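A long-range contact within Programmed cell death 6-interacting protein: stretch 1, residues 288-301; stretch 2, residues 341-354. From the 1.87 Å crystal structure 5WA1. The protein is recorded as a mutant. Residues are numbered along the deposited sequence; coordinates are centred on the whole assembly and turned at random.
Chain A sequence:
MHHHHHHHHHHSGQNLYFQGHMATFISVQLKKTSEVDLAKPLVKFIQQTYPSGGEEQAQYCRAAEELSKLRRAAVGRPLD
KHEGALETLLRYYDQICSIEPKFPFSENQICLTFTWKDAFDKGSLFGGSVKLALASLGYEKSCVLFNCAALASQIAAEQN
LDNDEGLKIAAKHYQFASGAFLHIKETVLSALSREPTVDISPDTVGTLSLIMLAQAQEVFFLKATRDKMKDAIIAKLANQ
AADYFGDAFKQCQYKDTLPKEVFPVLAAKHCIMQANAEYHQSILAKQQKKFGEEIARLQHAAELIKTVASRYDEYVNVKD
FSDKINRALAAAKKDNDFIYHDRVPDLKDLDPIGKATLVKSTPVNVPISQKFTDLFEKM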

# COMPACT_ATOMS: atom_id res chain seq x y z
N GLN A 288 6.17 -23.33 27.62
CA GLN A 288 6.41 -22.97 29.01
C GLN A 288 5.59 -23.81 29.98
O GLN A 288 5.62 -23.54 31.18
CB GLN A 288 6.12 -21.49 29.22
CG GLN A 288 7.10 -20.58 28.47
CD GLN A 288 6.75 -19.12 28.58
OE1 GLN A 288 5.66 -18.75 29.05
NE2 GLN A 288 7.66 -18.26 28.15
N LYS A 289 4.84 -24.80 29.48
CA LYS A 289 4.02 -25.70 30.29
C LYS A 289 2.83 -24.97 30.92
O LYS A 289 2.32 -25.38 31.97
CB LYS A 289 4.85 -26.42 31.36
CG LYS A 289 6.08 -27.09 30.80
CD LYS A 289 6.87 -27.77 31.89
CE LYS A 289 8.21 -28.27 31.38
NZ LYS A 289 8.88 -29.00 32.49
N LYS A 290 2.40 -23.88 30.29
CA LYS A 290 1.24 -23.11 30.76
C LYS A 290 0.03 -23.61 29.98
O LYS A 290 -0.48 -22.96 29.06
CB LYS A 290 1.48 -21.61 30.56
CG LYS A 290 2.61 -21.06 31.41
CD LYS A 290 3.07 -19.68 30.91
CE LYS A 290 4.07 -19.09 31.89
NZ LYS A 290 4.20 -17.63 31.75
N PHE A 291 -0.44 -24.79 30.37
CA PHE A 291 -1.41 -25.51 29.55
C PHE A 291 -2.79 -24.89 29.62
O PHE A 291 -3.53 -24.92 28.64
CB PHE A 291 -1.45 -26.99 29.99
CG PHE A 291 -0.16 -27.74 29.72
CD1 PHE A 291 0.42 -27.74 28.46
CD2 PHE A 291 0.47 -28.43 30.74
CE1 PHE A 291 1.61 -28.43 28.22
CE2 PHE A 291 1.66 -29.12 30.52
CZ PHE A 291 2.23 -29.12 29.26
N GLY A 292 -3.17 -24.35 30.79
CA GLY A 292 -4.43 -23.62 30.86
C GLY A 292 -4.42 -22.41 29.93
O GLY A 292 -5.36 -22.19 29.16
N GLU A 293 -3.33 -21.64 29.96
CA GLU A 293 -3.22 -20.48 29.09
C GLU A 293 -3.23 -20.89 27.62
O GLU A 293 -3.85 -20.21 26.79
CB GLU A 293 -1.96 -19.68 29.41
CG GLU A 293 -1.71 -18.58 28.37
CD GLU A 293 -0.49 -17.72 28.64
OE1 GLU A 293 0.09 -17.82 29.75
OE2 GLU A 293 -0.11 -16.92 27.74
N GLU A 294 -2.55 -21.99 27.28
CA GLU A 294 -2.57 -22.45 25.89
C GLU A 294 -3.99 -22.68 25.40
O GLU A 294 -4.35 -22.27 24.29
CB GLU A 294 -1.75 -23.73 25.73
CG GLU A 294 -1.73 -24.18 24.26
CD GLU A 294 -1.40 -25.66 24.03
OE1 GLU A 294 -1.24 -26.42 25.01
OE2 GLU A 294 -1.29 -26.04 22.83
N ILE A 295 -4.81 -23.33 26.23
CA ILE A 295 -6.20 -23.63 25.87
C ILE A 295 -6.99 -22.34 25.70
O ILE A 295 -7.79 -22.20 24.76
CB ILE A 295 -6.84 -24.56 26.92
CG1 ILE A 295 -6.28 -25.97 26.79
CG2 ILE A 295 -8.35 -24.57 26.77
CD1 ILE A 295 -6.56 -26.87 28.00
N ALA A 296 -6.83 -21.40 26.63
CA ALA A 296 -7.57 -20.14 26.56
C ALA A 296 -7.25 -19.39 25.28
O ALA A 296 -8.14 -18.80 24.65
CB ALA A 296 -7.25 -19.26 27.77
N ARG A 297 -5.98 -19.39 24.87
CA ARG A 297 -5.60 -18.65 23.67
C ARG A 297 -6.06 -19.37 22.41
O ARG A 297 -6.53 -18.73 21.46
CB ARG A 297 -4.09 -18.41 23.68
CG ARG A 297 -3.66 -17.47 24.81
CD ARG A 297 -2.26 -16.94 24.56
NE ARG A 297 -1.76 -16.09 25.64
CZ ARG A 297 -2.03 -14.79 25.78
NH1 ARG A 297 -2.84 -14.17 24.92
NH2 ARG A 297 -1.50 -14.11 26.79
N LEU A 298 -5.99 -20.71 22.39
CA LEU A 298 -6.52 -21.46 21.25
C LEU A 298 -8.03 -21.29 21.14
O LEU A 298 -8.58 -21.25 20.03
CB LEU A 298 -6.17 -22.95 21.38
CG LEU A 298 -4.70 -23.37 21.16
CD1 LEU A 298 -4.44 -24.84 21.61
CD2 LEU A 298 -4.29 -23.18 19.70
N GLN A 299 -8.73 -21.21 22.28
CA GLN A 299 -10.17 -21.01 22.22
C GLN A 299 -10.50 -19.65 21.62
O GLN A 299 -11.47 -19.52 20.87
CB GLN A 299 -10.81 -21.14 23.61
CG GLN A 299 -10.88 -22.58 24.09
CD GLN A 299 -11.45 -22.74 25.49
OE1 GLN A 299 -11.86 -23.83 25.88
NE2 GLN A 299 -11.48 -21.65 26.25
N HIS A 300 -9.69 -18.64 21.95
CA HIS A 300 -9.91 -17.32 21.38
C HIS A 300 -9.62 -17.31 19.88
O HIS A 300 -10.38 -16.72 19.11
CB HIS A 300 -9.03 -16.30 22.11
CG HIS A 300 -9.34 -14.88 21.75
ND1 HIS A 300 -8.38 -13.89 21.75
CD2 HIS A 300 -10.50 -14.28 21.40
CE1 HIS A 300 -8.94 -12.74 21.40
NE2 HIS A 300 -10.22 -12.96 21.17
N ALA A 301 -8.53 -17.96 19.46
CA ALA A 301 -8.22 -18.07 18.04
C ALA A 301 -9.31 -18.82 17.29
O ALA A 301 -9.68 -18.44 16.17
CB ALA A 301 -6.87 -18.77 17.85
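Stretch 2 341-354: HDRVPDLKDLDPIG

Stretch 2 is an extended strap, broken by one 3-10 turn at residues 347-349, laid along the first three turns of a helix. From Asp 342 to Leu 347 it runs in the same general sense as the helix, Asp 342 meeting the N-terminal end and Leu 347 reaching His 300; after the 3-10 turn it swings across it, so that Leu 350 lies against Glu 293, Ala 296 and Arg 297. Small residues, Gly 292 and Ala 296, face the strap one turn apart and let it come close.

The walk begins where Lys 289, with positive phi, closes a Schellman motif and Lys 290 takes the N-cap position. The amides at the start of a helix have few carbonyls of their own helix to bond, and Asp 342 OD2 serves two of them: it accepts a hydrogen bond from Gly 292 N at 3.1 Å and a weak one from Phe 291 N at 3.0 Å. Gly 292 is the point of closest backbone approach, its CA 4.2 Å from Val 344 CA. Its CA also makes a CH...O contact of 3.4 Å with Arg 343 O, and a CB built there would lie 2.0 Å from that oxygen, so the absence of a side chain is what admits the strap.

Glu 293 lays its CG 3.7 Å from Leu 350 CD2 and its OE2 2.8 Å from Arg 297 NE, a salt bridge within the helix. Ile 295 CG2 touches Val 344 CG2 at 3.9 Å. One turn after the glycine, Ala 296 is again small and points toward the strap; its CB lies 3.4 Å from Pro 345 O and 3.9 Å from both Val 344 CG1 and Leu 350 CD1.

Arg 297 reaches out, its NH2 donating to Asp 351 O at 2.9 Å and 167°, with Leu 350 CB over one guanidinium face. Finally, Leu 347 CD1 sits over the His 300 ring, 3.6 Å from its centroid.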

# COMPACT_ATOMS: atom_id res chain seq x y z
N HIS A 341 -4.72 -30.84 34.66
CA HIS A 341 -5.77 -30.15 35.42
C HIS A 341 -5.42 -28.68 35.69
O HIS A 341 -5.72 -28.15 36.76
CB HIS A 341 -6.09 -30.88 36.72
CG HIS A 341 -6.55 -32.29 36.50
ND1 HIS A 341 -6.10 -33.35 37.25
CD2 HIS A 341 -7.42 -32.80 35.60
CE1 HIS A 341 -6.67 -34.46 36.83
NE2 HIS A 341 -7.48 -34.16 35.83
N ASP A 342 -4.77 -28.03 34.72
CA ASP A 342 -4.60 -26.59 34.77
C ASP A 342 -5.96 -25.90 34.69
O ASP A 342 -6.82 -26.30 33.90
CB ASP A 342 -3.75 -26.09 33.59
CG ASP A 342 -2.25 -26.18 33.84
OD1 ASP A 342 -1.82 -26.81 34.81
OD2 ASP A 342 -1.48 -25.60 33.04
N ARG A 343 -6.15 -24.86 35.49
CA ARG A 343 -7.30 -24.00 35.30
C ARG A 343 -7.14 -23.22 34.00
O ARG A 343 -6.05 -22.72 33.69
CB ARG A 343 -7.48 -23.03 36.46
CG ARG A 343 -8.77 -22.24 36.37
CD ARG A 343 -8.68 -20.90 37.09
NE ARG A 343 -9.23 -19.82 36.26
CZ ARG A 343 -10.50 -19.45 36.26
NH1 ARG A 343 -11.38 -20.07 37.05
NH2 ARG A 343 -10.91 -18.46 35.48
N VAL A 344 -8.21 -23.14 33.22
CA VAL A 344 -8.22 -22.36 31.99
C VAL A 344 -8.61 -20.93 32.34
O VAL A 344 -9.75 -20.71 32.77
CB VAL A 344 -9.17 -22.96 30.94
CG1 VAL A 344 -9.18 -22.09 29.68
CG2 VAL A 344 -8.75 -24.39 30.61
N PRO A 345 -7.72 -19.96 32.21
CA PRO A 345 -8.06 -18.59 32.61
C PRO A 345 -9.02 -17.93 31.64
O PRO A 345 -9.05 -18.26 30.44
CB PRO A 345 -6.70 -17.87 32.61
CG PRO A 345 -5.89 -18.63 31.60
CD PRO A 345 -6.35 -20.07 31.66
N ASP A 346 -9.81 -16.99 32.16
CA ASP A 346 -10.57 -16.09 31.31
C ASP A 346 -9.63 -15.22 30.50
O ASP A 346 -8.53 -14.86 30.95
CB ASP A 346 -11.49 -15.19 32.15
CG ASP A 346 -12.50 -15.97 32.96
OD1 ASP A 346 -13.03 -16.98 32.43
OD2 ASP A 346 -12.78 -15.58 34.11
N LEU A 347 -10.07 -14.85 29.30
CA LEU A 347 -9.24 -14.04 28.40
C LEU A 347 -8.79 -12.75 29.05
O LEU A 347 -7.66 -12.30 28.83
CB LEU A 347 -10.00 -13.74 27.11
CG LEU A 347 -10.03 -14.88 26.11
CD1 LEU A 347 -10.64 -14.39 24.82
CD2 LEU A 347 -8.62 -15.43 25.88
N LYS A 348 -9.66 -12.13 29.86
CA LYS A 348 -9.30 -10.84 30.44
C LYS A 348 -8.25 -10.96 31.54
O LYS A 348 -7.69 -9.94 31.95
CB LYS A 348 -10.56 -10.14 30.98
CG LYS A 348 -11.26 -10.90 32.09
CD LYS A 348 -12.38 -10.08 32.71
CE LYS A 348 -13.48 -9.78 31.70
NZ LYS A 348 -14.61 -9.03 32.33
N ASP A 349 -7.97 -12.18 32.01
CA ASP A 349 -6.92 -12.41 32.98
C ASP A 349 -5.58 -12.76 32.32
O ASP A 349 -4.59 -12.95 33.04
CB ASP A 349 -7.35 -13.52 33.95
CG ASP A 349 -8.56 -13.13 34.78
OD1 ASP A 349 -8.68 -11.93 35.13
OD2 ASP A 349 -9.41 -14.00 35.06
N LEU A 350 -5.52 -12.85 31.00
CA LEU A 350 -4.27 -13.10 30.29
C LEU A 350 -3.57 -11.78 30.01
O LEU A 350 -4.20 -10.74 29.80
CB LEU A 350 -4.53 -13.84 28.98
CG LEU A 350 -4.98 -15.30 29.12
CD1 LEU A 350 -5.25 -15.93 27.76
CD2 LEU A 350 -3.96 -16.12 29.90
N ASP A 351 -2.24 -11.82 30.02
CA ASP A 351 -1.49 -10.62 29.71
C ASP A 351 -1.59 -10.32 28.22
O ASP A 351 -1.74 -11.24 27.40
CB ASP A 351 -0.03 -10.78 30.14
CG ASP A 351 0.11 -10.95 31.65
OD1 ASP A 351 0.18 -9.92 32.36
OD2 ASP A 351 0.13 -12.11 32.12
N PRO A 352 -1.57 -9.05 27.84
CA PRO A 352 -1.69 -8.72 26.42
C PRO A 352 -0.47 -9.18 25.64
O PRO A 352 0.65 -9.19 26.15
CB PRO A 352 -1.80 -7.19 26.41
CG PRO A 352 -1.16 -6.76 27.70
CD PRO A 352 -1.50 -7.85 28.69
N ILE A 353 -0.71 -9.60 24.39
CA ILE A 353 0.40 -9.86 23.48
C ILE A 353 1.01 -8.53 23.07
O ILE A 353 0.29 -7.55 22.81
CB ILE A 353 -0.09 -10.67 22.26
CG1 ILE A 353 -0.72 -11.99 22.72
CG2 ILE A 353 1.05 -10.91 21.28
CD1 ILE A 353 -1.49 -12.73 21.64
N GLY A 354 2.33 -8.47 23.04
CA GLY A 354 3.02 -7.27 22.62
C GLY A 354 2.82 -7.01 21.13
O GLY A 354 2.11 -7.72 20.42